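Local coordinates for protein trehalose-6-phosphate phosphatase (Neosartorya fumigata, PDB 5DXN) that belongs to the trehalose-phosphatase family of the HAD clan and holds a magnesium ion at the end of the central sheet of its core domain, at residues F23-D28 with V62-G67; K114-V119 with K160-T165; W101-E106 with R134-L139. All blocks are in the same frame, centred on the assembly; numbering follows the deposited sequence.

How the contacts relate
Contact 1 is the buried one. It joins two neighbouring parallel strands at the middle of the large mixed sheet. Contact 2 lies about 32 Å from it, centre to centre. It packs two helices together beside the smaller antiparallel sheet and is partly buried. Contact 3 joins the end of edge strand 101-103 of the large sheet, and the residues after it, to segment 134-139, which includes the hairpin loop of the small one. It touches contact 2 through M117 and L139. Backbone hydrogen bonds and apolar side chains hold contact 1 together, and the magnesium ion is bound at the end of one of its strands. Contact 2 is mostly apolar. Contact 3 mixes methyl packing with charged groups.

Contact 1: F23-D28 with V62-G67; sequences FMFDYD and VWIISG. With MG (magnesium ion), chain B.
Strands 23-26 and 62-65 run side by side at 22°, joined by three backbone hydrogen bonds. W63 N gives to F23 O at 2.8 Å. F25 N gives to W63 O, and I65 N to F25 O. F23, F25, V62 and I64 point to one side of the sheet. There I64 CD1 meets the edge of the F25 ring, 3.9 Å from F25 CD2. The turn at I64 chi2 (-57°) folds CD1 back to that edge. V62 reaches both phenylalanines: V62 CG1 lies near F25 CE2 and V62 CG2 near F23 CD2, each at 4.0 Å. L54 of helix 45-56 packs on all three of these residues. On the other side M24 CB touches I65 CD1 at 3.9 Å, and helix 190-199 packs there.

Beyond the paired residues the strands lead to the metal site. D26 OD2 binds the magnesium ion at 2.0 Å. The backbone O of D28, three waters and D217 complete its six ligands. T30 OG1 also bonds to D26 OD2. D26 OD1 accepts from metal-bound water 1 and forms a salt bridge with K190. These partners fix the rotation of the carboxylate. Water 2 links the loops that follow the two strands, at D28 and S66. It accepts from D28 N, donates to D28 OD2 and bonds S66 OG at 2.8 Å. R68 holds the outer shell, with a salt bridge to D28 OD2 and its backbone N bonded to S66 OG. Helix 45-56 lies between the strands in sequence, giving a beta-alpha-beta crossover. The aspartates at the strand end, with T30 and magnesium, fit the DxDx(T/V) motif of the Rossmann-like HAD core.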
loop_
_atom_site.group_PDB
_atom_site.type_symbol
_atom_site.label_atom_id
_atom_site.label_comp_id
_atom_site.label_asym_id
_atom_site.label_seq_id
_atom_site.Cartn_x
_atom_site.Cartn_y
_atom_site.Cartn_z
ATOM N N PHE A 23 -4.257 -11.497 -3.414
ATOM C CA PHE A 23 -5.136 -10.475 -2.834
ATOM C C PHE A 23 -4.314 -9.433 -2.116
ATOM O O PHE A 23 -3.508 -9.779 -1.247
ATOM C CB PHE A 23 -6.122 -11.098 -1.840
ATOM C CG PHE A 23 -7.130 -12.016 -2.476
ATOM C CD1 PHE A 23 -8.377 -11.538 -2.829
ATOM C CD2 PHE A 23 -6.812 -13.343 -2.735
ATOM C CE1 PHE A 23 -9.315 -12.376 -3.424
ATOM C CE2 PHE A 23 -7.733 -14.188 -3.344
ATOM C CZ PHE A 23 -8.989 -13.707 -3.680
ATOM N N MET A 24 -4.539 -8.162 -2.428
ATOM C CA MET A 24 -3.841 -7.089 -1.714
ATOM C C MET A 24 -4.883 -6.113 -1.188
ATOM O O MET A 24 -5.546 -5.409 -1.959
ATOM C CB MET A 24 -2.819 -6.410 -2.639
ATOM C CG MET A 24 -1.758 -7.370 -3.114
ATOM S SD MET A 24 -0.504 -6.679 -4.200
ATOM C CE MET A 24 -1.416 -6.497 -5.718
ATOM N N PHE A 25 -5.074 -6.116 0.127
ATOM C CA PHE A 25 -6.137 -5.349 0.757
ATOM C C PHE A 25 -5.566 -4.234 1.601
ATOM O O PHE A 25 -4.822 -4.517 2.538
ATOM C CB PHE A 25 -6.979 -6.209 1.704
ATOM C CG PHE A 25 -7.699 -7.353 1.054
ATOM C CD1 PHE A 25 -8.296 -7.220 -0.171
ATOM C CD2 PHE A 25 -7.798 -8.555 1.704
ATOM C CE1 PHE A 25 -8.978 -8.311 -0.751
ATOM C CE2 PHE A 25 -8.479 -9.632 1.145
ATOM C CZ PHE A 25 -9.070 -9.504 -0.069
ATOM N N ASP A 26 -5.934 -2.994 1.307
ATOM C CA ASP A 26 -5.825 -1.927 2.303
ATOM C C ASP A 26 -6.748 -2.273 3.477
ATOM O O ASP A 26 -7.739 -2.985 3.288
ATOM C CB ASP A 26 -6.213 -0.573 1.687
ATOM C CG ASP A 26 -6.259 0.543 2.710
ATOM O OD1 ASP A 26 -5.267 0.710 3.430
ATOM O OD2 ASP A 26 -7.295 1.234 2.790
ATOM N N TYR A 27 -6.424 -1.793 4.683
ATOM C CA TYR A 27 -7.285 -2.038 5.835
ATOM C C TYR A 27 -8.312 -0.931 6.064
ATOM O O TYR A 27 -9.484 -1.091 5.761
ATOM C CB TYR A 27 -6.454 -2.219 7.101
ATOM C CG TYR A 27 -7.339 -2.522 8.277
ATOM C CD1 TYR A 27 -8.034 -3.717 8.336
ATOM C CD2 TYR A 27 -7.508 -1.608 9.301
ATOM C CE1 TYR A 27 -8.869 -4.010 9.410
ATOM C CE2 TYR A 27 -8.336 -1.888 10.377
ATOM C CZ TYR A 27 -9.007 -3.086 10.425
ATOM O OH TYR A 27 -9.827 -3.357 11.492
ATOM N N ASP A 28 -7.865 0.216 6.572
ATOM C CA ASP A 28 -8.804 1.268 6.946
ATOM C C ASP A 28 -9.576 1.851 5.769
ATOM O O ASP A 28 -8.972 2.288 4.784
ATOM C CB ASP A 28 -8.059 2.389 7.674
ATOM C CG ASP A 28 -7.706 2.011 9.102
ATOM O OD1 ASP A 28 -8.643 1.885 9.922
ATOM O OD2 ASP A 28 -6.498 1.829 9.398
ATOM N N VAL A 62 -2.770 -13.910 0.493
ATOM C CA VAL A 62 -3.615 -12.821 0.971
ATOM C C VAL A 62 -2.784 -11.851 1.799
ATOM O O VAL A 62 -2.221 -12.268 2.813
ATOM C CB VAL A 62 -4.774 -13.343 1.789
ATOM C CG1 VAL A 62 -5.663 -12.202 2.293
ATOM C CG2 VAL A 62 -5.590 -14.358 0.961
ATOM N N TRP A 63 -2.746 -10.585 1.377
ATOM C CA TRP A 63 -1.959 -9.554 2.043
ATOM C C TRP A 63 -2.816 -8.419 2.609
ATOM O O TRP A 63 -3.768 -7.941 1.954
ATOM C CB TRP A 63 -0.945 -9.003 1.059
ATOM C CG TRP A 63 0.223 -9.871 0.895
ATOM C CD1 TRP A 63 0.374 -10.912 0.029
ATOM C CD2 TRP A 63 1.438 -9.786 1.643
ATOM N NE1 TRP A 63 1.619 -11.475 0.183
ATOM C CE2 TRP A 63 2.294 -10.796 1.166
ATOM C CE3 TRP A 63 1.888 -8.944 2.658
ATOM C CZ2 TRP A 63 3.580 -10.991 1.684
ATOM C CZ3 TRP A 63 3.160 -9.136 3.167
ATOM C CH2 TRP A 63 3.983 -10.159 2.683
ATOM N N ILE A 64 -2.492 -8.009 3.836
ATOM C CA ILE A 64 -3.111 -6.851 4.436
ATOM C C ILE A 64 -2.042 -5.756 4.426
ATOM O O ILE A 64 -0.942 -5.979 4.907
ATOM C CB ILE A 64 -3.624 -7.144 5.868
ATOM C CG1 ILE A 64 -4.413 -8.457 5.901
ATOM C CG2 ILE A 64 -4.450 -5.950 6.386
ATOM C CD1 ILE A 64 -5.585 -8.494 4.957
ATOM N N ILE A 65 -2.344 -4.618 3.810
ATOM C CA ILE A 65 -1.342 -3.563 3.638
ATOM C C ILE A 65 -1.831 -2.316 4.341
ATOM O O ILE A 65 -2.792 -1.674 3.901
ATOM C CB ILE A 65 -1.065 -3.249 2.167
ATOM C CG1 ILE A 65 -0.647 -4.512 1.406
ATOM C CG2 ILE A 65 0.056 -2.195 2.060
ATOM C CD1 ILE A 65 -0.706 -4.362 -0.112
ATOM N N SER A 66 -1.147 -1.961 5.422
ATOM C CA SER A 66 -1.647 -0.952 6.336
ATOM C C SER A 66 -0.583 0.010 6.867
ATOM O O SER A 66 0.583 -0.335 7.000
ATOM C CB SER A 66 -2.331 -1.636 7.513
ATOM O OG SER A 66 -2.954 -0.676 8.338
ATOM N N GLY A 67 -1.029 1.204 7.217
ATOM C CA GLY A 67 -0.176 2.135 7.928
ATOM C C GLY A 67 -0.283 1.935 9.416
ATOM O O GLY A 67 0.444 2.565 10.181
HETATM MG MG MG B . -7.534 3.037 3.575
HETATM O O HOH W 1 -6.067 2.906 5.037
HETATM O O HOH W 2 -5.039 0.867 7.331
HETATM O O HOH W 3 -6.168 3.854 2.310
HETATM O O HOH W 4 -8.153 4.928 4.277
#

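Contact 2: K114-V119 with K160-T165; sequences KEVMEV and KMLEET
V119 packs into the opposing helix between M161 and L162, and this is the tight part of the contact. V119 CG1 lies 3.7 Å from M161 SD and 3.8 Å from L162 CD2. V119 CG2 is 3.9 Å from M161 SD, so M161 lies along both valine methyls. M161 CG is anti to the backbone N (chi1 -172°), and this sends the thioether out toward V119. L162 crosses the valine at a slant and uses one branch, CD2. L162 CD2 also reaches V116 CG2 more loosely, at 4.3 Å. V116 and L162 also rest on V183 of strand 180-185. Helices 112-124 and 151-164 thus lie on one face of the four-stranded antiparallel sheet, an alpha/beta layer consistent with the C2-type cap domain of HAD phosphatases. The short helical segments run roughly antiparallel, at 148°, with their axes 10.5 Å apart. This spacing leaves the contact to side chains.

The looser side is at E115 and T165, both partly exposed. E115 stretches across, and its OE2 comes to 3.8 Å from T165 CB without a polar bond between them. The carboxylate instead makes a salt bridge with R169. T165 turns its hydroxyl back to helix 151-164, where T165 OG1 donates to M161 O at 2.8 Å.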
loop_
_atom_site.group_PDB
_atom_site.type_symbol
_atom_site.label_atom_id
_atom_site.label_comp_id
_atom_site.label_asym_id
_atom_site.label_seq_id
_atom_site.Cartn_x
_atom_site.Cartn_y
_atom_site.Cartn_z
ATOM N N LYS A 114 21.988 11.384 4.690
ATOM C CA LYS A 114 22.974 12.435 4.904
ATOM C C LYS A 114 22.828 13.543 3.878
ATOM O O LYS A 114 22.889 14.735 4.213
ATOM C CB LYS A 114 24.389 11.860 4.877
ATOM C CG LYS A 114 24.780 11.182 6.184
ATOM C CD LYS A 114 26.175 10.585 6.115
ATOM C CE LYS A 114 27.162 11.566 5.495
ATOM N NZ LYS A 114 27.108 12.909 6.141
ATOM N N GLU A 115 22.622 13.166 2.628
ATOM C CA GLU A 115 22.479 14.166 1.586
ATOM C C GLU A 115 21.145 14.890 1.688
ATOM O O GLU A 115 21.042 16.064 1.344
ATOM C CB GLU A 115 22.634 13.538 0.195
ATOM C CG GLU A 115 22.952 14.562 -0.879
ATOM C CD GLU A 115 23.361 13.934 -2.195
ATOM O OE1 GLU A 115 23.047 12.744 -2.422
ATOM O OE2 GLU A 115 24.025 14.629 -2.998
ATOM N N VAL A 116 20.110 14.203 2.161
ATOM C CA VAL A 116 18.842 14.882 2.338
ATOM C C VAL A 116 18.948 15.935 3.436
ATOM O O VAL A 116 18.483 17.072 3.264
ATOM C CB VAL A 116 17.699 13.899 2.653
ATOM C CG1 VAL A 116 16.491 14.677 3.151
ATOM C CG2 VAL A 116 17.359 13.094 1.400
ATOM N N MET A 117 19.584 15.563 4.547
ATOM C CA MET A 117 19.851 16.491 5.646
ATOM C C MET A 117 20.626 17.717 5.161
ATOM O O MET A 117 20.333 18.831 5.564
ATOM C CB MET A 117 20.624 15.785 6.762
ATOM C CG MET A 117 19.836 14.740 7.516
ATOM S SD MET A 117 18.353 15.436 8.268
ATOM C CE MET A 117 19.092 16.592 9.432
ATOM N N GLU A 118 21.597 17.503 4.283
ATOM C CA GLU A 118 22.352 18.604 3.676
ATOM C C GLU A 118 21.459 19.582 2.902
ATOM O O GLU A 118 21.565 20.804 3.050
ATOM C CB GLU A 118 23.429 18.023 2.760
ATOM C CG GLU A 118 24.238 19.029 1.981
ATOM C CD GLU A 118 25.247 18.347 1.072
ATOM O OE1 GLU A 118 25.286 17.092 1.058
ATOM O OE2 GLU A 118 25.999 19.060 0.376
ATOM N N VAL A 119 20.567 19.046 2.078
ATOM C CA VAL A 119 19.672 19.886 1.303
ATOM C C VAL A 119 18.665 20.585 2.234
ATOM O O VAL A 119 18.399 21.774 2.103
ATOM C CB VAL A 119 18.944 19.058 0.227
ATOM C CG1 VAL A 119 17.823 19.879 -0.437
ATOM C CG2 VAL A 119 19.960 18.550 -0.822
ATOM N N LYS A 160 13.059 20.297 -6.244
ATOM C CA LYS A 160 13.895 20.251 -7.439
ATOM C C LYS A 160 15.324 19.835 -7.128
ATOM O O LYS A 160 15.899 19.021 -7.836
ATOM C CB LYS A 160 13.896 21.603 -8.148
ATOM C CG LYS A 160 12.553 21.995 -8.717
ATOM C CD LYS A 160 12.658 23.315 -9.448
ATOM C CE LYS A 160 11.294 23.913 -9.742
ATOM N NZ LYS A 160 11.435 25.245 -10.423
ATOM N N MET A 161 15.889 20.377 -6.055
ATOM C CA MET A 161 17.256 20.042 -5.683
ATOM C C MET A 161 17.389 18.562 -5.298
ATOM O O MET A 161 18.364 17.900 -5.668
ATOM C CB MET A 161 17.730 20.954 -4.541
ATOM C CG MET A 161 19.212 20.803 -4.209
ATOM S SD MET A 161 19.746 21.892 -2.883
ATOM C CE MET A 161 19.661 23.471 -3.722
ATOM N N LEU A 162 16.408 18.035 -4.571
ATOM C CA LEU A 162 16.429 16.625 -4.204
ATOM C C LEU A 162 16.403 15.750 -5.460
ATOM O O LEU A 162 17.044 14.702 -5.522
ATOM C CB LEU A 162 15.252 16.292 -3.279
ATOM C CG LEU A 162 15.216 17.035 -1.932
ATOM C CD1 LEU A 162 13.836 16.952 -1.286
ATOM C CD2 LEU A 162 16.260 16.486 -0.981
ATOM N N GLU A 163 15.681 16.206 -6.474
ATOM C CA GLU A 163 15.554 15.439 -7.713
ATOM C C GLU A 163 16.841 15.409 -8.539
ATOM O O GLU A 163 17.139 14.403 -9.188
ATOM C CB GLU A 163 14.414 15.998 -8.566
ATOM C CG GLU A 163 13.424 14.944 -9.013
ATOM C CD GLU A 163 12.639 14.364 -7.853
ATOM O OE1 GLU A 163 12.055 15.155 -7.081
ATOM O OE2 GLU A 163 12.609 13.119 -7.708
ATOM N N GLU A 164 17.598 16.500 -8.531
ATOM C CA GLU A 164 18.815 16.548 -9.336
ATOM C C GLU A 164 20.007 15.953 -8.578
ATOM O O GLU A 164 21.103 15.831 -9.134
ATOM C CB GLU A 164 19.119 17.991 -9.817
ATOM C CG GLU A 164 18.740 19.145 -8.872
ATOM C CD GLU A 164 18.243 20.407 -9.609
ATOM O OE1 GLU A 164 18.298 21.522 -9.024
ATOM O OE2 GLU A 164 17.786 20.295 -10.769
ATOM N N THR A 165 19.794 15.559 -7.322
ATOM C CA THR A 165 20.876 14.955 -6.539
ATOM C C THR A 165 20.468 13.644 -5.863
ATOM O O THR A 165 20.733 12.561 -6.399
ATOM C CB THR A 165 21.419 15.938 -5.466
ATOM O OG1 THR A 165 20.374 16.313 -4.560
ATOM C CG2 THR A 165 21.972 17.192 -6.137
#

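Contact 3: W101-E106 with R134-L139; sequences WENLAE and RKRVAL
A105 and V137 make the apolar part of this contact. A105 CB lies 3.6 Å from V137 CG2. The same methyl also packs on the aliphatic part of R136, with A105 CB 3.6 Å from R136 CD. R136 sets out extended (chi1 173°), which carries the chain out over A105. The chain then bends at chi3 (38°). This bend brings the guanidinium group back beneath V137, whose CG2 lies over the centre of one face, 3.6 Å above the plane. V137 is buried and also touches C91, V188 and P185.

The two segments come from different parts of the fold. Residues 101-103 form the edge strand of the large mixed sheet, and residues 104-106 follow with helical backbone angles but without regular bonds. Residues 134-139 include the hairpin loop between strands 131-134 and 139-142 of the antiparallel sheet. The contact therefore joins the HAD core to what is probably its cap domain. R136 reaches across to touch C91 and F92 of the core as well.

The polar and charged side chains lie nearer solvent. E106 OE2 meets the R136 CD methylene at 3.3 Å, and the two side chains cross at about a right angle. The carboxylate oxygen lies at the edge of the guanidinium, near its plane, but as modelled beyond salt-bridge range. Any attraction between the opposite charges is tentative, because the position of R136 NH1 is less sure. The placing of N103 OD1 against R136 NH1 is doubtful.

Hydrogen bonds within each segment shape it. A105 N donates to N103 OD1 in an Asx turn, less certain because the position of that oxygen is doubtful. In the loop, K135 N bonds A138 O at 3.1 Å. From outside, the Q113 side chain bonds R136 O through NE2.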
loop_
_atom_site.group_PDB
_atom_site.type_symbol
_atom_site.label_atom_id
_atom_site.label_comp_id
_atom_site.label_asym_id
_atom_site.label_seq_id
_atom_site.Cartn_x
_atom_site.Cartn_y
_atom_site.Cartn_z
ATOM N N TRP A 101 8.423 -11.370 12.002
ATOM C CA TRP A 101 8.264 -9.979 11.570
ATOM C C TRP A 101 9.618 -9.451 11.111
ATOM O O TRP A 101 10.624 -9.613 11.808
ATOM C CB TRP A 101 7.728 -9.089 12.687
ATOM C CG TRP A 101 6.267 -9.104 12.899
ATOM C CD1 TRP A 101 5.591 -9.751 13.887
ATOM C CD2 TRP A 101 5.280 -8.411 12.122
ATOM N NE1 TRP A 101 4.243 -9.526 13.767
ATOM C CE2 TRP A 101 4.027 -8.698 12.696
ATOM C CE3 TRP A 101 5.333 -7.588 10.993
ATOM C CZ2 TRP A 101 2.844 -8.191 12.186
ATOM C CZ3 TRP A 101 4.157 -7.082 10.495
ATOM C CH2 TRP A 101 2.928 -7.388 11.082
ATOM N N GLU A 102 9.653 -8.819 9.949
ATOM C CA GLU A 102 10.895 -8.249 9.446
ATOM C C GLU A 102 10.849 -6.729 9.468
ATOM O O GLU A 102 9.851 -6.115 9.093
ATOM C CB GLU A 102 11.188 -8.746 8.028
ATOM C CG GLU A 102 11.384 -10.248 7.950
ATOM C CD GLU A 102 12.278 -10.656 6.799
ATOM O OE1 GLU A 102 12.436 -9.852 5.856
ATOM O OE2 GLU A 102 12.830 -11.777 6.849
ATOM N N ASN A 103 11.945 -6.136 9.938
ATOM C CA ASN A 103 12.125 -4.694 9.970
ATOM C C ASN A 103 12.876 -4.261 8.714
ATOM O O ASN A 103 14.086 -4.470 8.603
ATOM C CB ASN A 103 12.891 -4.293 11.242
ATOM C CG ASN A 103 12.927 -2.794 11.469
ATOM O OD1 ASN A 103 12.811 -2.003 10.538
ATOM N ND2 ASN A 103 13.099 -2.399 12.725
ATOM N N LEU A 104 12.163 -3.661 7.767
ATOM C CA LEU A 104 12.734 -3.416 6.449
ATOM C C LEU A 104 13.709 -2.237 6.438
ATOM O O LEU A 104 14.490 -2.079 5.498
ATOM C CB LEU A 104 11.621 -3.184 5.418
ATOM C CG LEU A 104 10.749 -4.393 5.066
ATOM C CD1 LEU A 104 10.028 -4.155 3.748
ATOM C CD2 LEU A 104 11.567 -5.668 4.992
ATOM N N ALA A 105 13.670 -1.413 7.479
ATOM C CA ALA A 105 14.607 -0.298 7.568
ATOM C C ALA A 105 16.022 -0.782 7.860
ATOM O O ALA A 105 16.993 -0.200 7.378
ATOM C CB ALA A 105 14.166 0.682 8.620
ATOM N N GLU A 106 16.135 -1.849 8.643
ATOM C CA GLU A 106 17.439 -2.366 9.022
ATOM C C GLU A 106 18.040 -3.234 7.918
ATOM O O GLU A 106 19.202 -3.628 7.987
ATOM C CB GLU A 106 17.336 -3.147 10.335
ATOM C CG GLU A 106 16.498 -2.449 11.412
ATOM C CD GLU A 106 17.059 -1.094 11.851
ATOM O OE1 GLU A 106 18.203 -0.745 11.481
ATOM O OE2 GLU A 106 16.349 -0.373 12.588
ATOM N N ARG A 134 13.636 14.011 12.060
ATOM C CA ARG A 134 14.344 12.813 11.629
ATOM C C ARG A 134 13.789 11.536 12.260
ATOM O O ARG A 134 13.651 11.439 13.479
ATOM C CB ARG A 134 15.836 12.949 11.941
ATOM C CG ARG A 134 16.662 11.742 11.550
ATOM C CD ARG A 134 18.103 12.119 11.221
ATOM N NE ARG A 134 18.751 11.050 10.467
ATOM C CZ ARG A 134 19.969 11.122 9.943
ATOM N NH1 ARG A 134 20.699 12.224 10.085
ATOM N NH2 ARG A 134 20.460 10.085 9.277
ATOM N N LYS A 135 13.462 10.568 11.411
ATOM C CA LYS A 135 13.055 9.243 11.861
ATOM C C LYS A 135 14.065 8.208 11.382
ATOM O O LYS A 135 14.987 8.532 10.625
ATOM C CB LYS A 135 11.659 8.903 11.347
ATOM C CG LYS A 135 10.578 9.836 11.851
ATOM C CD LYS A 135 9.484 9.045 12.552
ATOM C CE LYS A 135 8.128 9.243 11.892
ATOM N NZ LYS A 135 7.109 8.300 12.447
ATOM N N ARG A 136 13.893 6.971 11.838
ATOM C CA ARG A 136 14.698 5.852 11.369
ATOM C C ARG A 136 14.558 5.734 9.856
ATOM O O ARG A 136 15.538 5.493 9.142
ATOM C CB ARG A 136 14.268 4.553 12.061
ATOM C CG ARG A 136 14.933 3.283 11.534
ATOM C CD ARG A 136 14.134 2.038 11.932
ATOM N NE ARG A 136 12.692 2.273 11.869
ATOM C CZ ARG A 136 11.803 1.386 11.430
ATOM N NH1 ARG A 136 12.204 0.200 11.000
ATOM N NH2 ARG A 136 10.513 1.688 11.411
ATOM N N VAL A 137 13.338 5.957 9.375
ATOM C CA VAL A 137 13.004 5.745 7.973
ATOM C C VAL A 137 12.843 7.042 7.155
ATOM O O VAL A 137 13.500 7.217 6.122
ATOM C CB VAL A 137 11.712 4.898 7.866
ATOM C CG1 VAL A 137 11.219 4.841 6.442
ATOM C CG2 VAL A 137 11.952 3.495 8.412
ATOM N N ALA A 138 11.980 7.948 7.606
ATOM C CA ALA A 138 11.659 9.133 6.812
ATOM C C ALA A 138 12.273 10.412 7.370
ATOM O O ALA A 138 12.316 10.624 8.581
ATOM C CB ALA A 138 10.155 9.294 6.700
ATOM N N LEU A 139 12.749 11.266 6.468
ATOM C CA LEU A 139 13.237 12.582 6.841
ATOM C C LEU A 139 12.264 13.647 6.364
ATOM O O LEU A 139 11.838 13.637 5.205
ATOM C CB LEU A 139 14.628 12.832 6.251
ATOM C CG LEU A 139 15.838 12.290 7.020
ATOM C CD1 LEU A 139 15.734 10.791 7.280
ATOM C CD2 LEU A 139 17.115 12.612 6.260
#